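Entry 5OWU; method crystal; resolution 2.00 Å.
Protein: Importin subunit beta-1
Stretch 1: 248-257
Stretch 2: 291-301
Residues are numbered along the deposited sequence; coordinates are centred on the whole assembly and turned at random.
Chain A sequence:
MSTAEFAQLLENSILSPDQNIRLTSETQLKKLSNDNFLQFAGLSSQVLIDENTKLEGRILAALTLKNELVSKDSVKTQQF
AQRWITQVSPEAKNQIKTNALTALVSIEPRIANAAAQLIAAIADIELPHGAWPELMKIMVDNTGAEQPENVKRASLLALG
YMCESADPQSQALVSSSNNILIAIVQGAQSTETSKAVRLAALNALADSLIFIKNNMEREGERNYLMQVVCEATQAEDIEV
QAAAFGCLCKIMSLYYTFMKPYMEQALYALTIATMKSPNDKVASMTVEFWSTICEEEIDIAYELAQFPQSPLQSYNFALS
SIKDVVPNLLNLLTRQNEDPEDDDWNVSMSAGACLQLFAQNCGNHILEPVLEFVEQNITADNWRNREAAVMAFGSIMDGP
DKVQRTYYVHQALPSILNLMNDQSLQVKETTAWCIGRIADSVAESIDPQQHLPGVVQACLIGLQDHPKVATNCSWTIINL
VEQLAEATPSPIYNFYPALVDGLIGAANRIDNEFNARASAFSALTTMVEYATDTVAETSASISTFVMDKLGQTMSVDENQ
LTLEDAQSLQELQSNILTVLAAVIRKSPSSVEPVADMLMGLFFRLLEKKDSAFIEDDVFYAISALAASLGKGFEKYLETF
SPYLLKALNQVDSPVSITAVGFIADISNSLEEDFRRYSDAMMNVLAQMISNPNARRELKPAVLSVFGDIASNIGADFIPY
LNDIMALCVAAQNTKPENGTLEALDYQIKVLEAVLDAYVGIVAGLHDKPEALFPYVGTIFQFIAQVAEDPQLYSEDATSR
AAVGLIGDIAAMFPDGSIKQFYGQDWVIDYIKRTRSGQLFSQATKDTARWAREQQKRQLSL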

# COMPACT_ATOMS: atom_id res chain seq x y z
N LEU A 248 -4.58 16.82 -15.07
CA LEU A 248 -4.71 17.90 -14.10
C LEU A 248 -4.44 17.40 -12.70
O LEU A 248 -3.75 18.08 -11.93
CB LEU A 248 -6.11 18.52 -14.18
CG LEU A 248 -6.32 19.79 -14.99
CD1 LEU A 248 -7.75 20.26 -14.79
CD2 LEU A 248 -5.33 20.89 -14.60
N CYS A 249 -4.97 16.23 -12.33
CA CYS A 249 -4.76 15.74 -10.97
C CYS A 249 -3.29 15.46 -10.72
O CYS A 249 -2.75 15.82 -9.67
CB CYS A 249 -5.59 14.48 -10.73
SG CYS A 249 -7.38 14.77 -10.68
N LYS A 250 -2.62 14.82 -11.69
CA LYS A 250 -1.21 14.52 -11.51
C LYS A 250 -0.39 15.81 -11.41
O LYS A 250 0.55 15.91 -10.61
CB LYS A 250 -0.71 13.64 -12.65
CG LYS A 250 0.20 12.52 -12.19
CD LYS A 250 1.16 12.05 -13.28
CE LYS A 250 2.04 10.91 -12.80
NZ LYS A 250 2.82 11.30 -11.58
N ILE A 251 -0.74 16.81 -12.22
CA ILE A 251 -0.06 18.10 -12.16
C ILE A 251 -0.26 18.74 -10.80
O ILE A 251 0.65 19.36 -10.25
CB ILE A 251 -0.54 19.03 -13.29
CG1 ILE A 251 -0.03 18.52 -14.64
CG2 ILE A 251 -0.05 20.46 -13.05
CD1 ILE A 251 -0.71 19.16 -15.84
N MET A 252 -1.48 18.67 -10.26
CA MET A 252 -1.72 19.26 -8.95
C MET A 252 -0.86 18.57 -7.90
O MET A 252 -0.23 19.24 -7.06
CB MET A 252 -3.20 19.15 -8.60
CG MET A 252 -3.58 19.62 -7.19
SD MET A 252 -3.44 21.40 -6.94
CE MET A 252 -4.64 22.01 -8.13
N SER A 253 -0.78 17.24 -7.95
CA SER A 253 0.01 16.51 -6.97
C SER A 253 1.50 16.83 -7.08
O SER A 253 2.18 16.99 -6.06
CB SER A 253 -0.24 15.00 -7.12
OG SER A 253 0.54 14.28 -6.19
N LEU A 254 2.02 16.93 -8.30
CA LEU A 254 3.46 17.12 -8.50
C LEU A 254 3.91 18.57 -8.44
O LEU A 254 5.01 18.87 -7.98
CB LEU A 254 3.88 16.53 -9.84
CG LEU A 254 3.95 15.01 -9.95
CD1 LEU A 254 4.32 14.64 -11.38
CD2 LEU A 254 4.97 14.45 -8.96
N TYR A 255 3.08 19.49 -8.93
CA TYR A 255 3.43 20.89 -9.07
C TYR A 255 2.42 21.78 -8.35
O TYR A 255 2.11 22.87 -8.82
CB TYR A 255 3.54 21.27 -10.55
CG TYR A 255 4.58 20.46 -11.28
CD1 TYR A 255 5.93 20.69 -11.06
CD2 TYR A 255 4.22 19.47 -12.19
CE1 TYR A 255 6.90 19.95 -11.72
CE2 TYR A 255 5.19 18.72 -12.86
CZ TYR A 255 6.53 18.97 -12.61
OH TYR A 255 7.50 18.25 -13.26
N TYR A 256 1.90 21.30 -7.22
CA TYR A 256 1.02 22.09 -6.37
C TYR A 256 1.53 23.53 -6.25
O TYR A 256 0.75 24.48 -6.38
CB TYR A 256 0.92 21.45 -4.97
CG TYR A 256 0.00 22.19 -4.02
CD1 TYR A 256 -1.36 21.90 -3.96
CD2 TYR A 256 0.50 23.17 -3.17
CE1 TYR A 256 -2.20 22.59 -3.08
CE2 TYR A 256 -0.32 23.85 -2.30
CZ TYR A 256 -1.67 23.56 -2.25
OH TYR A 256 -2.48 24.26 -1.37
N THR A 257 2.84 23.70 -6.03
CA THR A 257 3.38 25.02 -5.72
C THR A 257 3.10 26.05 -6.80
O THR A 257 3.15 27.25 -6.53
CB THR A 257 4.89 24.92 -5.47
OG1 THR A 257 5.38 26.15 -4.92
CG2 THR A 257 5.65 24.61 -6.76
N SER A 291 -10.48 15.94 -4.49
CA SER A 291 -9.84 15.01 -3.57
C SER A 291 -8.33 15.11 -3.66
O SER A 291 -7.63 15.06 -2.64
CB SER A 291 -10.31 13.58 -3.83
OG SER A 291 -11.66 13.39 -3.43
N THR A 292 -7.79 15.25 -4.87
CA THR A 292 -6.34 15.42 -5.01
C THR A 292 -5.88 16.67 -4.27
O THR A 292 -4.89 16.63 -3.52
CB THR A 292 -5.95 15.50 -6.49
OG1 THR A 292 -6.34 14.29 -7.15
CG2 THR A 292 -4.46 15.67 -6.64
N ILE A 293 -6.59 17.79 -4.46
CA ILE A 293 -6.24 19.00 -3.72
C ILE A 293 -6.21 18.74 -2.22
O ILE A 293 -5.24 19.07 -1.52
CB ILE A 293 -7.23 20.14 -4.05
CG1 ILE A 293 -7.02 20.59 -5.50
CG2 ILE A 293 -7.05 21.31 -3.10
CD1 ILE A 293 -8.05 21.62 -5.98
N CYS A 294 -7.29 18.17 -1.68
CA CYS A 294 -7.34 17.93 -0.24
C CYS A 294 -6.18 17.05 0.21
O CYS A 294 -5.54 17.32 1.23
CB CYS A 294 -8.67 17.29 0.15
SG CYS A 294 -10.05 18.43 0.12
N GLU A 295 -5.90 15.97 -0.53
CA GLU A 295 -4.81 15.07 -0.15
C GLU A 295 -3.49 15.81 -0.07
O GLU A 295 -2.68 15.59 0.85
CB GLU A 295 -4.71 13.91 -1.14
CG GLU A 295 -5.92 13.00 -1.13
CD GLU A 295 -5.93 12.04 -2.31
OE1 GLU A 295 -4.96 12.06 -3.10
OE2 GLU A 295 -6.90 11.27 -2.44
N GLU A 296 -3.24 16.71 -1.04
CA GLU A 296 -1.98 17.43 -1.04
C GLU A 296 -1.90 18.40 0.13
O GLU A 296 -0.85 18.54 0.77
CB GLU A 296 -1.78 18.17 -2.37
CG GLU A 296 -1.59 17.27 -3.59
CD GLU A 296 -0.48 16.23 -3.41
OE1 GLU A 296 0.59 16.57 -2.85
OE2 GLU A 296 -0.69 15.07 -3.81
N GLU A 297 -3.01 19.08 0.45
CA GLU A 297 -2.97 20.03 1.55
C GLU A 297 -2.87 19.33 2.90
O GLU A 297 -2.21 19.84 3.82
CB GLU A 297 -4.19 20.96 1.45
CG GLU A 297 -4.13 21.78 0.16
CD GLU A 297 -5.26 22.77 -0.02
OE1 GLU A 297 -6.33 22.62 0.59
OE2 GLU A 297 -5.06 23.72 -0.81
N ILE A 298 -3.48 18.15 3.04
CA ILE A 298 -3.29 17.37 4.26
C ILE A 298 -1.83 16.93 4.38
O ILE A 298 -1.23 16.99 5.46
CB ILE A 298 -4.24 16.16 4.28
CG1 ILE A 298 -5.69 16.63 4.37
CG2 ILE A 298 -3.93 15.23 5.47
CD1 ILE A 298 -6.74 15.56 4.01
N ASP A 299 -1.23 16.49 3.27
CA ASP A 299 0.17 16.08 3.32
C ASP A 299 1.08 17.24 3.66
O ASP A 299 2.07 17.08 4.40
CB ASP A 299 0.59 15.44 2.00
CG ASP A 299 -0.04 14.09 1.78
OD1 ASP A 299 -0.51 13.49 2.77
OD2 ASP A 299 -0.08 13.62 0.62
N ILE A 300 0.77 18.44 3.15
CA ILE A 300 1.54 19.63 3.51
C ILE A 300 1.44 19.88 5.01
O ILE A 300 2.45 20.11 5.69
CB ILE A 300 1.06 20.85 2.71
CG1 ILE A 300 1.39 20.67 1.22
CG2 ILE A 300 1.69 22.15 3.24
CD1 ILE A 300 0.70 21.69 0.31
N ALA A 301 0.22 19.84 5.55
CA ALA A 301 0.06 20.06 6.98
C ALA A 301 0.86 19.05 7.79
O ALA A 301 1.55 19.41 8.75
CB ALA A 301 -1.42 20.00 7.36
O HOH W 1 2.64 15.11 -3.51

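Two adjacent glutamates, Glu296 and Glu297, lie in a contact between nearly parallel helices, and each accepts a hydrogen bond from a hydroxyl of the other stretch. Ser253 OG donates to Glu296 OE2 at 2.8 Å, and Tyr256 OH donates to Glu297 OE2 at 2.7 Å; Glu297 is also bonded elsewhere in the structure. The axes run 12° apart, and Ser253 and Tyr256, three residues apart, engage the adjacent residues Glu296 and Glu297.

Glu296 points toward its partner helix, and chi1 and chi2, both m, fold its chain so that the carboxylate reaches the serine. Its other oxygen is also served: water 1 donates to Glu296 OE1 (2.6 Å) and to Ser253 O (3.2 Å), tying the same pair together a second time. Glu297 leaves its helix sideways, yet its extended chain brings the carboxylate to the edge of the Tyr256 ring.

That ring does double duty. While its hydroxyl binds Glu297, Ile300 CD1 lies over one face, 4.0 Å from the centroid of the Tyr256 ring, in a CH-pi contact.

The helix axes come as close as 9.3 Å. Thr292 CG2 packs 3.5 Å from Cys249 O, an oxygen already accepting from Ser253 N within its own helix. Beside it, Met252 bends its chain to set Met252 CE 3.8 Å from Ile293 CG1.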